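Long-range contacts in beta-mannosidase (Trichoderma harzianum, PDB 4CVU), which probably hydrolyses terminal beta-linked mannose from the non-reducing ends of mannosides, as a beta-mannosidase of glycoside hydrolase family 2: residues Asp129-Trp135 / Asn463-Glu467; Arg188-Arg192 / Phe449-Pro455; Asn230-Asp234 / Tyr470-Asn476. Numbering follows the deposited sequence.

Contact 1. Residues Asp129-Trp135 / Asn463-Glu467. With NA (sodium ion), chain B; MAN (alpha-D-mannopyranose), chain C; MAN (alpha-D-mannopyranose), chain E.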
loop_
_atom_site.group_PDB
_atom_site.type_symbol
_atom_site.label_atom_id
_atom_site.label_comp_id
_atom_site.label_asym_id
_atom_site.label_seq_id
_atom_site.Cartn_x
_atom_site.Cartn_y
_atom_site.Cartn_z
ATOM N N ASP A 129 -0.762 -37.202 -8.892
ATOM C CA ASP A 129 -1.423 -36.248 -9.785
ATOM C C ASP A 129 -2.864 -35.929 -9.401
ATOM O O ASP A 129 -3.736 -35.836 -10.255
ATOM C CB ASP A 129 -1.368 -36.766 -11.212
ATOM C CG ASP A 129 -2.084 -38.103 -11.381
ATOM O OD1 ASP A 129 -2.454 -38.746 -10.370
ATOM O OD2 ASP A 129 -2.284 -38.480 -12.547
ATOM N N ASN A 130 -3.105 -35.769 -8.106
ATOM C CA ASN A 130 -4.436 -35.410 -7.611
ATOM C C ASN A 130 -4.338 -34.684 -6.296
ATOM O O ASN A 130 -3.933 -35.248 -5.281
ATOM C CB ASN A 130 -5.335 -36.655 -7.469
ATOM C CG ASN A 130 -6.819 -36.299 -7.350
ATOM O OD1 ASN A 130 -7.200 -35.362 -6.634
ATOM N ND2 ASN A 130 -7.667 -37.061 -8.019
ATOM N N GLN A 131 -4.729 -33.419 -6.308
ATOM C CA GLN A 131 -4.759 -32.618 -5.100
ATOM C C GLN A 131 -5.615 -33.249 -4.008
ATOM O O GLN A 131 -5.323 -33.089 -2.844
ATOM C CB GLN A 131 -5.331 -31.222 -5.424
ATOM C CG GLN A 131 -5.350 -30.275 -4.254
ATOM C CD GLN A 131 -5.816 -28.841 -4.579
ATOM O OE1 GLN A 131 -6.125 -28.462 -5.715
ATOM N NE2 GLN A 131 -5.923 -28.067 -3.541
ATOM N N PHE A 132 -6.692 -33.932 -4.406
ATOM C CA PHE A 132 -7.745 -34.380 -3.505
ATOM C C PHE A 132 -7.570 -35.828 -2.976
ATOM O O PHE A 132 -8.537 -36.387 -2.435
ATOM C CB PHE A 132 -9.097 -34.282 -4.240
ATOM C CG PHE A 132 -9.310 -32.970 -4.940
ATOM C CD1 PHE A 132 -9.095 -31.782 -4.273
ATOM C CD2 PHE A 132 -9.759 -32.933 -6.247
ATOM C CE1 PHE A 132 -9.284 -30.563 -4.927
ATOM C CE2 PHE A 132 -9.959 -31.722 -6.910
ATOM C CZ PHE A 132 -9.741 -30.536 -6.245
ATOM N N ARG A 133 -6.359 -36.402 -3.107
ATOM C CA ARG A 133 -6.068 -37.792 -2.691
ATOM C C ARG A 133 -4.972 -37.901 -1.644
ATOM O O ARG A 133 -4.026 -37.117 -1.628
ATOM C CB ARG A 133 -5.681 -38.674 -3.891
ATOM C CG ARG A 133 -6.868 -39.084 -4.733
ATOM C CD ARG A 133 -6.493 -39.869 -5.955
ATOM N NE ARG A 133 -6.200 -41.288 -5.692
ATOM C CZ ARG A 133 -5.775 -42.141 -6.614
ATOM N NH1 ARG A 133 -5.588 -41.733 -7.866
ATOM N NH2 ARG A 133 -5.531 -43.413 -6.295
ATOM N N GLN A 134 -5.130 -38.907 -0.774
ATOM C CA GLN A 134 -4.094 -39.306 0.156
ATOM C C GLN A 134 -3.203 -40.278 -0.597
ATOM O O GLN A 134 -3.698 -41.277 -1.165
ATOM C CB GLN A 134 -4.714 -40.015 1.353
ATOM C CG GLN A 134 -3.740 -40.524 2.406
ATOM C CD GLN A 134 -4.476 -41.152 3.578
ATOM O OE1 GLN A 134 -5.308 -42.044 3.384
ATOM N NE2 GLN A 134 -4.158 -40.714 4.801
ATOM N N TRP A 135 -1.903 -39.988 -0.621
ATOM C CA TRP A 135 -0.954 -40.846 -1.312
ATOM C C TRP A 135 -0.047 -41.508 -0.290
ATOM O O TRP A 135 0.332 -40.882 0.696
ATOM C CB TRP A 135 -0.118 -40.026 -2.311
ATOM C CG TRP A 135 -0.920 -39.324 -3.398
ATOM C CD1 TRP A 135 -1.247 -37.986 -3.446
ATOM C CD2 TRP A 135 -1.464 -39.903 -4.596
ATOM N NE1 TRP A 135 -1.958 -37.713 -4.590
ATOM C CE2 TRP A 135 -2.107 -38.870 -5.309
ATOM C CE3 TRP A 135 -1.452 -41.189 -5.148
ATOM C CZ2 TRP A 135 -2.752 -39.093 -6.528
ATOM C CZ3 TRP A 135 -2.089 -41.394 -6.362
ATOM C CH2 TRP A 135 -2.728 -40.357 -7.036
ATOM N N ASN A 463 -8.500 -42.036 -11.675
ATOM C CA ASN A 463 -7.996 -40.997 -10.773
ATOM C C ASN A 463 -9.155 -40.383 -9.973
ATOM O O ASN A 463 -9.098 -40.302 -8.766
ATOM C CB ASN A 463 -7.240 -39.902 -11.560
ATOM C CG ASN A 463 -6.327 -39.056 -10.681
ATOM O OD1 ASN A 463 -6.245 -39.246 -9.486
ATOM N ND2 ASN A 463 -5.645 -38.103 -11.287
ATOM N N VAL A 464 -10.227 -40.026 -10.667
ATOM C CA VAL A 464 -11.431 -39.491 -10.009
ATOM C C VAL A 464 -11.952 -40.463 -8.952
ATOM O O VAL A 464 -12.307 -40.073 -7.835
ATOM C CB VAL A 464 -12.546 -39.174 -11.043
ATOM C CG1 VAL A 464 -13.862 -38.931 -10.340
ATOM C CG2 VAL A 464 -12.180 -37.942 -11.868
ATOM N N VAL A 465 -12.010 -41.756 -9.301
ATOM C CA VAL A 465 -12.515 -42.773 -8.374
ATOM C C VAL A 465 -11.639 -42.847 -7.124
ATOM O O VAL A 465 -12.149 -42.988 -6.020
ATOM C CB VAL A 465 -12.634 -44.162 -9.081
ATOM C CG1 VAL A 465 -12.759 -45.277 -8.067
ATOM C CG2 VAL A 465 -13.818 -44.162 -10.061
ATOM N N GLY A 466 -10.327 -42.707 -7.278
ATOM C CA GLY A 466 -9.455 -42.622 -6.096
ATOM C C GLY A 466 -9.926 -41.456 -5.220
ATOM O O GLY A 466 -10.070 -41.587 -4.006
ATOM N N GLU A 467 -10.225 -40.354 -5.889
ATOM C CA GLU A 467 -10.652 -39.103 -5.232
ATOM C C GLU A 467 -12.010 -39.230 -4.590
ATOM O O GLU A 467 -12.151 -38.927 -3.410
ATOM C CB GLU A 467 -10.599 -37.952 -6.244
ATOM C CG GLU A 467 -11.575 -36.820 -6.057
ATOM C CD GLU A 467 -11.447 -35.810 -7.165
ATOM O OE1 GLU A 467 -10.533 -35.952 -7.997
ATOM O OE2 GLU A 467 -12.268 -34.868 -7.212
HETATM NA NA NA B . -3.304 -40.732 -13.350
HETATM C C1 MAN C . -0.852 -38.784 -18.616
HETATM C C2 MAN C . -2.261 -38.198 -18.565
HETATM C C3 MAN C . -2.406 -37.299 -17.334
HETATM C C4 MAN C . -1.993 -38.055 -16.066
HETATM C C5 MAN C . -0.567 -38.595 -16.237
HETATM C C6 MAN C . -0.083 -39.419 -15.044
HETATM O O2 MAN C . -3.227 -39.232 -18.500
HETATM O O3 MAN C . -3.740 -36.879 -17.244
HETATM O O4 MAN C . -2.067 -37.218 -14.942
HETATM O O5 MAN C . -0.515 -39.412 -17.391
HETATM O O6 MAN C . 1.309 -39.642 -15.115
HETATM C C1 MAN E . -7.833 -48.759 -3.703
HETATM C C2 MAN E . -6.779 -47.753 -3.273
HETATM C C3 MAN E . -7.453 -46.498 -2.727
HETATM C C4 MAN E . -8.423 -45.918 -3.744
HETATM C C5 MAN E . -9.376 -47.006 -4.246
HETATM C C6 MAN E . -10.235 -46.549 -5.417
HETATM O O2 MAN E . -6.009 -47.408 -4.393
HETATM O O3 MAN E . -6.475 -45.567 -2.371
HETATM O O4 MAN E . -9.190 -44.906 -3.099
HETATM O O5 MAN E . -8.683 -48.177 -4.672
HETATM O O6 MAN E . -11.227 -47.537 -5.696
HETATM O O HOH W 1 -7.620 -42.644 -3.396
HETATM O O HOH W 2 -1.466 -41.081 -12.267
#

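Contact 2. Residues Arg188-Arg192 / Phe449-Pro455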
loop_
_atom_site.group_PDB
_atom_site.type_symbol
_atom_site.label_atom_id
_atom_site.label_comp_id
_atom_site.label_asym_id
_atom_site.label_seq_id
_atom_site.Cartn_x
_atom_site.Cartn_y
_atom_site.Cartn_z
ATOM N N ARG A 188 -8.121 -26.352 -17.671
ATOM C CA ARG A 188 -8.267 -26.819 -16.299
ATOM C C ARG A 188 -9.021 -28.146 -16.171
ATOM O O ARG A 188 -8.907 -28.839 -15.199
ATOM C CB ARG A 188 -8.927 -25.752 -15.421
ATOM C CG ARG A 188 -10.404 -25.568 -15.618
ATOM C CD ARG A 188 -10.994 -24.303 -14.964
ATOM N NE ARG A 188 -12.295 -23.915 -15.522
ATOM C CZ ARG A 188 -13.453 -24.393 -15.090
ATOM N NH1 ARG A 188 -13.453 -25.274 -14.164
ATOM N NH2 ARG A 188 -14.620 -24.014 -15.594
ATOM N N GLN A 189 -9.813 -28.490 -17.184
ATOM C CA GLN A 189 -10.593 -29.718 -17.123
ATOM C C GLN A 189 -9.692 -30.972 -17.033
ATOM O O GLN A 189 -10.150 -32.046 -16.619
ATOM C CB GLN A 189 -11.543 -29.797 -18.334
ATOM C CG GLN A 189 -10.905 -30.089 -19.692
ATOM C CD GLN A 189 -10.456 -28.854 -20.440
ATOM O OE1 GLN A 189 -10.136 -27.811 -19.835
ATOM N NE2 GLN A 189 -10.363 -28.976 -21.781
ATOM N N TRP A 190 -8.426 -30.825 -17.426
ATOM C CA TRP A 190 -7.479 -31.959 -17.504
ATOM C C TRP A 190 -6.775 -32.257 -16.191
ATOM O O TRP A 190 -6.082 -33.252 -16.088
ATOM C CB TRP A 190 -6.419 -31.730 -18.626
ATOM C CG TRP A 190 -7.016 -31.974 -19.942
ATOM C CD1 TRP A 190 -7.355 -31.047 -20.878
ATOM C CD2 TRP A 190 -7.449 -33.231 -20.445
ATOM N NE1 TRP A 190 -7.953 -31.650 -21.956
ATOM C CE2 TRP A 190 -8.026 -32.996 -21.710
ATOM C CE3 TRP A 190 -7.372 -34.551 -19.966
ATOM C CZ2 TRP A 190 -8.538 -34.029 -22.496
ATOM C CZ3 TRP A 190 -7.871 -35.580 -20.756
ATOM C CH2 TRP A 190 -8.450 -35.312 -22.000
ATOM N N VAL A 191 -6.962 -31.417 -15.178
ATOM C CA VAL A 191 -6.219 -31.612 -13.921
ATOM C C VAL A 191 -7.128 -31.690 -12.706
ATOM O O VAL A 191 -7.995 -30.855 -12.521
ATOM C CB VAL A 191 -5.119 -30.562 -13.732
ATOM C CG1 VAL A 191 -5.673 -29.137 -13.821
ATOM C CG2 VAL A 191 -4.409 -30.770 -12.400
ATOM N N ARG A 192 -6.911 -32.692 -11.867
ATOM C CA ARG A 192 -7.613 -32.800 -10.600
ATOM C C ARG A 192 -6.947 -31.889 -9.560
ATOM O O ARG A 192 -6.175 -32.333 -8.696
ATOM C CB ARG A 192 -7.632 -34.266 -10.144
ATOM C CG ARG A 192 -8.284 -35.193 -11.130
ATOM C CD ARG A 192 -9.643 -34.720 -11.547
ATOM N NE ARG A 192 -10.428 -34.332 -10.375
ATOM C CZ ARG A 192 -11.328 -33.351 -10.330
ATOM N NH1 ARG A 192 -11.610 -32.607 -11.398
ATOM N NH2 ARG A 192 -11.984 -33.115 -9.196
ATOM N N PHE A 449 -15.989 -30.554 -9.482
ATOM C CA PHE A 449 -16.196 -30.420 -10.899
ATOM C C PHE A 449 -17.146 -29.228 -11.148
ATOM O O PHE A 449 -18.202 -29.142 -10.524
ATOM C CB PHE A 449 -16.815 -31.699 -11.468
ATOM C CG PHE A 449 -15.975 -32.925 -11.261
ATOM C CD1 PHE A 449 -15.023 -33.305 -12.214
ATOM C CD2 PHE A 449 -16.146 -33.715 -10.127
ATOM C CE1 PHE A 449 -14.262 -34.468 -12.023
ATOM C CE2 PHE A 449 -15.384 -34.844 -9.930
ATOM C CZ PHE A 449 -14.430 -35.222 -10.888
ATOM N N SER A 450 -16.772 -28.317 -12.056
ATOM C CA SER A 450 -17.409 -27.003 -12.053
ATOM C C SER A 450 -17.334 -26.161 -13.350
ATOM O O SER A 450 -16.257 -25.802 -13.810
ATOM C CB SER A 450 -16.852 -26.221 -10.839
ATOM O OG SER A 450 -17.459 -24.951 -10.706
ATOM N N ASP A 451 -18.503 -25.897 -13.936
ATOM C CA ASP A 451 -18.663 -24.930 -14.993
ATOM C C ASP A 451 -17.824 -25.242 -16.247
ATOM O O ASP A 451 -17.341 -24.350 -16.940
ATOM C CB ASP A 451 -18.322 -23.539 -14.451
ATOM C CG ASP A 451 -18.867 -22.422 -15.321
ATOM O OD1 ASP A 451 -19.841 -22.648 -16.092
ATOM O OD2 ASP A 451 -18.302 -21.299 -15.246
ATOM N N THR A 452 -17.656 -26.522 -16.509
ATOM C CA THR A 452 -17.093 -26.993 -17.756
ATOM C C THR A 452 -17.398 -28.476 -17.816
ATOM O O THR A 452 -17.907 -29.055 -16.841
ATOM C CB THR A 452 -15.578 -26.731 -17.843
ATOM O OG1 THR A 452 -15.117 -26.924 -19.198
ATOM C CG2 THR A 452 -14.816 -27.601 -16.858
ATOM N N LEU A 453 -17.120 -29.077 -18.974
ATOM C CA LEU A 453 -17.282 -30.517 -19.155
ATOM C C LEU A 453 -15.921 -31.152 -19.041
ATOM O O LEU A 453 -14.929 -30.486 -19.259
ATOM C CB LEU A 453 -17.958 -30.841 -20.494
ATOM C CG LEU A 453 -19.398 -30.328 -20.636
ATOM C CD1 LEU A 453 -20.024 -30.806 -21.942
ATOM C CD2 LEU A 453 -20.289 -30.740 -19.475
ATOM N N TYR A 454 -15.893 -32.440 -18.687
ATOM C CA TYR A 454 -14.670 -33.092 -18.261
ATOM C C TYR A 454 -14.360 -34.358 -19.078
ATOM O O TYR A 454 -15.263 -34.925 -19.742
ATOM C CB TYR A 454 -14.767 -33.440 -16.767
ATOM C CG TYR A 454 -14.654 -32.220 -15.884
ATOM C CD1 TYR A 454 -15.759 -31.451 -15.591
ATOM C CD2 TYR A 454 -13.423 -31.825 -15.392
ATOM C CE1 TYR A 454 -15.650 -30.321 -14.820
ATOM C CE2 TYR A 454 -13.288 -30.698 -14.618
ATOM C CZ TYR A 454 -14.403 -29.952 -14.311
ATOM O OH TYR A 454 -14.266 -28.785 -13.577
ATOM N N PRO A 455 -13.091 -34.793 -19.027
ATOM C CA PRO A 455 -12.703 -36.074 -19.659
ATOM C C PRO A 455 -13.390 -37.266 -19.011
ATOM O O PRO A 455 -13.848 -37.189 -17.867
ATOM C CB PRO A 455 -11.188 -36.150 -19.420
ATOM C CG PRO A 455 -10.765 -34.768 -19.103
ATOM C CD PRO A 455 -11.928 -34.151 -18.389
HETATM O O HOH W 3 -12.439 -26.005 -19.107
#

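Contact 3. Residues Asn230-Asp234 / Tyr470-Asn476. With MAN (alpha-D-mannopyranose), chain D.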
loop_
_atom_site.group_PDB
_atom_site.type_symbol
_atom_site.label_atom_id
_atom_site.label_comp_id
_atom_site.label_asym_id
_atom_site.label_seq_id
_atom_site.Cartn_x
_atom_site.Cartn_y
_atom_site.Cartn_z
ATOM N N ASN A 230 -7.541 -43.992 6.967
ATOM C CA ASN A 230 -8.846 -43.373 6.709
ATOM C C ASN A 230 -9.949 -44.292 7.295
ATOM O O ASN A 230 -9.802 -45.518 7.309
ATOM C CB ASN A 230 -9.058 -43.207 5.196
ATOM C CG ASN A 230 -10.255 -42.339 4.855
ATOM O OD1 ASN A 230 -10.719 -41.564 5.680
ATOM N ND2 ASN A 230 -10.737 -42.435 3.612
ATOM N N THR A 231 -11.051 -43.706 7.754
ATOM C CA THR A 231 -12.109 -44.469 8.440
ATOM C C THR A 231 -13.497 -43.969 8.032
ATOM O O THR A 231 -13.813 -42.790 8.207
ATOM C CB THR A 231 -11.941 -44.354 9.964
ATOM O OG1 THR A 231 -10.680 -44.935 10.368
ATOM C CG2 THR A 231 -13.077 -45.068 10.697
ATOM N N ASP A 232 -14.306 -44.867 7.467
ATOM C CA ASP A 232 -15.681 -44.563 7.066
ATOM C C ASP A 232 -16.596 -45.067 8.167
ATOM O O ASP A 232 -16.660 -46.291 8.410
ATOM C CB ASP A 232 -15.994 -45.224 5.721
ATOM C CG ASP A 232 -17.409 -44.882 5.189
ATOM O OD1 ASP A 232 -18.312 -44.493 5.984
ATOM O OD2 ASP A 232 -17.621 -45.058 3.952
ATOM N N ILE A 233 -17.276 -44.140 8.848
ATOM C CA ILE A 233 -18.349 -44.466 9.799
ATOM C C ILE A 233 -19.647 -44.039 9.148
ATOM O O ILE A 233 -19.774 -42.855 8.689
ATOM C CB ILE A 233 -18.219 -43.731 11.137
ATOM C CG1 ILE A 233 -16.827 -43.939 11.784
ATOM C CG2 ILE A 233 -19.309 -44.182 12.091
ATOM C CD1 ILE A 233 -16.491 -45.375 12.118
ATOM N N ASP A 234 -20.578 -44.975 9.054
ATOM C CA ASP A 234 -21.877 -44.724 8.420
ATOM C C ASP A 234 -22.939 -45.101 9.444
ATOM O O ASP A 234 -23.107 -46.286 9.769
ATOM C CB ASP A 234 -22.027 -45.546 7.141
ATOM C CG ASP A 234 -23.159 -45.054 6.239
ATOM O OD1 ASP A 234 -23.675 -43.905 6.400
ATOM O OD2 ASP A 234 -23.535 -45.821 5.346
ATOM N N TYR A 470 -11.835 -41.875 -1.547
ATOM C CA TYR A 470 -11.129 -41.341 -0.376
ATOM C C TYR A 470 -11.962 -40.277 0.396
ATOM O O TYR A 470 -12.162 -40.363 1.599
ATOM C CB TYR A 470 -9.803 -40.719 -0.800
ATOM C CG TYR A 470 -9.108 -40.002 0.343
ATOM C CD1 TYR A 470 -8.654 -40.715 1.441
ATOM C CD2 TYR A 470 -8.942 -38.613 0.342
ATOM C CE1 TYR A 470 -8.033 -40.082 2.501
ATOM C CE2 TYR A 470 -8.310 -37.957 1.395
ATOM C CZ TYR A 470 -7.856 -38.689 2.473
ATOM O OH TYR A 470 -7.230 -38.076 3.531
ATOM N N ASN A 471 -12.447 -39.268 -0.322
ATOM C CA ASN A 471 -13.165 -38.171 0.341
ATOM C C ASN A 471 -14.563 -38.541 0.858
ATOM O O ASN A 471 -14.917 -38.126 1.966
ATOM C CB ASN A 471 -13.195 -36.965 -0.553
ATOM C CG ASN A 471 -11.836 -36.321 -0.668
ATOM O OD1 ASN A 471 -11.335 -35.727 0.288
ATOM N ND2 ASN A 471 -11.217 -36.449 -1.846
ATOM N N VAL A 472 -15.335 -39.328 0.098
ATOM C CA VAL A 472 -16.639 -39.843 0.586
ATOM C C VAL A 472 -16.461 -40.654 1.878
ATOM O O VAL A 472 -17.205 -40.453 2.859
ATOM C CB VAL A 472 -17.387 -40.678 -0.471
ATOM C CG1 VAL A 472 -18.465 -41.537 0.178
ATOM C CG2 VAL A 472 -18.032 -39.784 -1.523
ATOM N N ARG A 473 -15.474 -41.552 1.888
ATOM C CA ARG A 473 -15.154 -42.346 3.100
ATOM C C ARG A 473 -14.671 -41.473 4.256
ATOM O O ARG A 473 -15.120 -41.654 5.402
ATOM C CB ARG A 473 -14.111 -43.447 2.812
ATOM C CG ARG A 473 -14.622 -44.592 1.957
ATOM C CD ARG A 473 -13.497 -45.543 1.537
ATOM N NE ARG A 473 -12.974 -46.378 2.636
ATOM C CZ ARG A 473 -13.653 -47.375 3.211
ATOM N NH1 ARG A 473 -14.905 -47.661 2.833
ATOM N NH2 ARG A 473 -13.089 -48.092 4.179
ATOM N N ARG A 474 -13.771 -40.537 3.944
ATOM C CA ARG A 474 -13.200 -39.618 4.951
ATOM C C ARG A 474 -14.268 -38.792 5.670
ATOM O O ARG A 474 -14.221 -38.653 6.886
ATOM C CB ARG A 474 -12.145 -38.693 4.308
ATOM C CG ARG A 474 -11.494 -37.677 5.258
ATOM C CD ARG A 474 -10.366 -36.865 4.594
ATOM N NE ARG A 474 -10.857 -36.024 3.514
ATOM C CZ ARG A 474 -11.365 -34.794 3.672
ATOM N NH1 ARG A 474 -11.421 -34.230 4.871
ATOM N NH2 ARG A 474 -11.811 -34.127 2.624
ATOM N N LEU A 475 -15.220 -38.273 4.898
ATOM C CA LEU A 475 -16.164 -37.251 5.382
ATOM C C LEU A 475 -17.475 -37.792 5.925
ATOM O O LEU A 475 -18.185 -37.070 6.621
ATOM C CB LEU A 475 -16.453 -36.249 4.266
ATOM C CG LEU A 475 -15.261 -35.344 3.928
ATOM C CD1 LEU A 475 -15.553 -34.501 2.687
ATOM C CD2 LEU A 475 -14.933 -34.432 5.090
ATOM N N ASN A 476 -17.764 -39.078 5.649
ATOM C CA ASN A 476 -19.088 -39.654 5.875
ATOM C C ASN A 476 -19.599 -39.596 7.316
ATOM O O ASN A 476 -20.795 -39.546 7.543
ATOM C CB ASN A 476 -19.136 -41.121 5.418
ATOM C CG ASN A 476 -20.544 -41.601 5.240
ATOM O OD1 ASN A 476 -21.264 -41.140 4.361
ATOM N ND2 ASN A 476 -20.964 -42.493 6.104
HETATM C C1 MAN D . -10.818 -49.813 -2.882
HETATM C C2 MAN D . -9.393 -50.310 -2.777
HETATM C C3 MAN D . -9.285 -51.285 -1.612
HETATM C C4 MAN D . -9.907 -50.691 -0.334
HETATM C C5 MAN D . -11.256 -50.035 -0.583
HETATM C C6 MAN D . -11.749 -49.289 0.652
HETATM O O2 MAN D . -8.525 -49.210 -2.530
HETATM O O3 MAN D . -7.919 -51.558 -1.373
HETATM O O4 MAN D . -10.142 -51.701 0.627
HETATM O O5 MAN D . -11.196 -49.175 -1.668
HETATM O O6 MAN D . -10.835 -48.311 1.094
HETATM O O HOH W 4 -12.378 -39.899 8.447
HETATM O O HOH W 5 -16.257 -41.295 7.933
#

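Contact 1. Residues Asp129-Trp135 / Asn463-Glu467
This is a buried, largely polar interdomain contact: the loop between strands 123-126 and 135-138 of the N-terminal galactose-binding-like domain docks on helix 458-475 of the probable (beta/alpha)8-barrel catalytic domain. Asn463 is the chief anchor. Asn463 ND2 donates to Asp129 O (3.1 Å), while Asn463 OD1 accepts from Asn130 ND2 and from Arg133 NH1, both at 3.0 Å. Asn130 ND2 also reaches Glu467 OE1 (3.1 Å), one helical turn on, and Asn130 OD1 takes the Phe132 N proton at 2.7 Å, an Asx turn that shapes the loop. The Arg133 guanidinium lies over the CA of Gly466, with Arg133 NE 3.5 Å from Gly466 CA, and a water joins Arg133 NE to Gly466 O and a glycan mannose. At the other end, Asp129 OD2 binds sodium (2.6 Å) and a second mannose O4 (2.7 Å). Glu467 OE2 pairs with Arg192 and Tyr427, and on the helix Val464 and Val465 pack against helix 506-528.

Contact 2. Residues Arg188-Arg192 / Phe449-Pro455
Hydrogen bonds, aromatic contacts and one water make this interdomain contact, joining the 3-10 turn at 188-190 and the residues after it, in the galactose-binding-like domain, to a beta-to-alpha loop of the probable (beta/alpha)8 barrel, between strand 442-446 and helix 458-475. The direct hydrogen bonds come from Arg188, whose NH1 and NH2 both donate to Ser450 O, at 2.9 and 3.0 Å. This forked grip on one carbonyl sits beside the Tyr454 hydroxyl, where Tyr454 OH accepts from Ser450 N (3.0 Å) within the loop and also bonds Gln195. A water bridges Gln189 OE1 (3.0 Å) and Thr452 OG1 (2.8 Å), which bonds Val179 as well.

Two aromatic contacts flank these bonds. The Arg192 guanidinium lies nearly flat on Phe449, centres 4.0 Å apart and planes at 13°, giving an off-centre cation-pi contact. In the other, Pro455 CG sits over the six-membered ring of Trp190, 3.6 Å from its centroid, a CH-pi contact. Between them Gln189 O lies 3.3 Å from Pro455 CD and 3.5 Å from Tyr454 CD2.

Arg192 also forms a salt bridge with Glu467, outside the two segments, and donates to Gln448 O, so its charge is balanced by Glu467 while one flat face stacks on Phe449. The two buried arginines thus work differently: Arg188 binds a backbone carbonyl, and Arg192 stacks on an aromatic ring.

Contact 3. Residues Asn230-Asp234 / Tyr470-Asn476
The contact joins an outermost strand of the immunoglobulin-like beta-sandwich domain to the C-terminal part of a helix of the probable (beta/alpha)8 barrel, an interdomain strand-on-helix packing. Strand 227-237, which pairs with strand 252-261, crosses helix 458-475 with the axes of the two short segments 6.3 Å apart and at 61°. The backbones come closest at Asp232 and Arg473, their CA atoms 4.6 Å apart, and Asp232 CA makes a CA-H...O contact with Arg473 O (3.4 Å).

Side-chain amides tie down both ends. At the start of the strand, Asn230 ND2 donates to Tyr470 O (3.2 Å). At the far end, Asn476 ND2 donates to Ile233 O (2.9 Å) and Asp234 OD1 (3.1 Å), while Asn476 OD1 is taken by Ser529 and Asp234 OD2 by His530 N. Two waters fill the gap between: one donates to Thr231 O (3.2 Å) and Arg474 O (2.7 Å), and the other links Ile233 N (3.2 Å) to Arg473 O (2.8 Å).

Arg473 makes a long salt bridge to Asp232, with Asp232 OD2 3.9 Å from Arg473 NH1 and well out of the guanidinium plane; its stronger partners are Asn528, Asp259 and Ser257. One guanidinium face covers Asp232 CB, and over the opposite face sits O6 of a glycan mannose, 3.3 Å from Arg473 NE.

How the contacts relate
From the N terminus, the chain passes residues 129-135, 188-192 and 230-234, then much later 449-455, 463-467 and 470-476. Contact 1 closes a loop of 327 intervening residues, and contact 2, closing one of 256, is nested inside it. Contact 3 spans 235 residues and crosses both, since its first segment lies within their loops and its second beyond them. Helix 458-475 serves contacts 1 and 3, while contact 2 uses the loop leading into it. Contacts 1 and 2 fasten the galactose-binding-like domain and contact 3 the immunoglobulin-like domain to the probable barrel domain. Contact 1 touches each of the others, through Glu467 to Arg192 and through Phe132 to Asn471; contacts 2 and 3 stay apart.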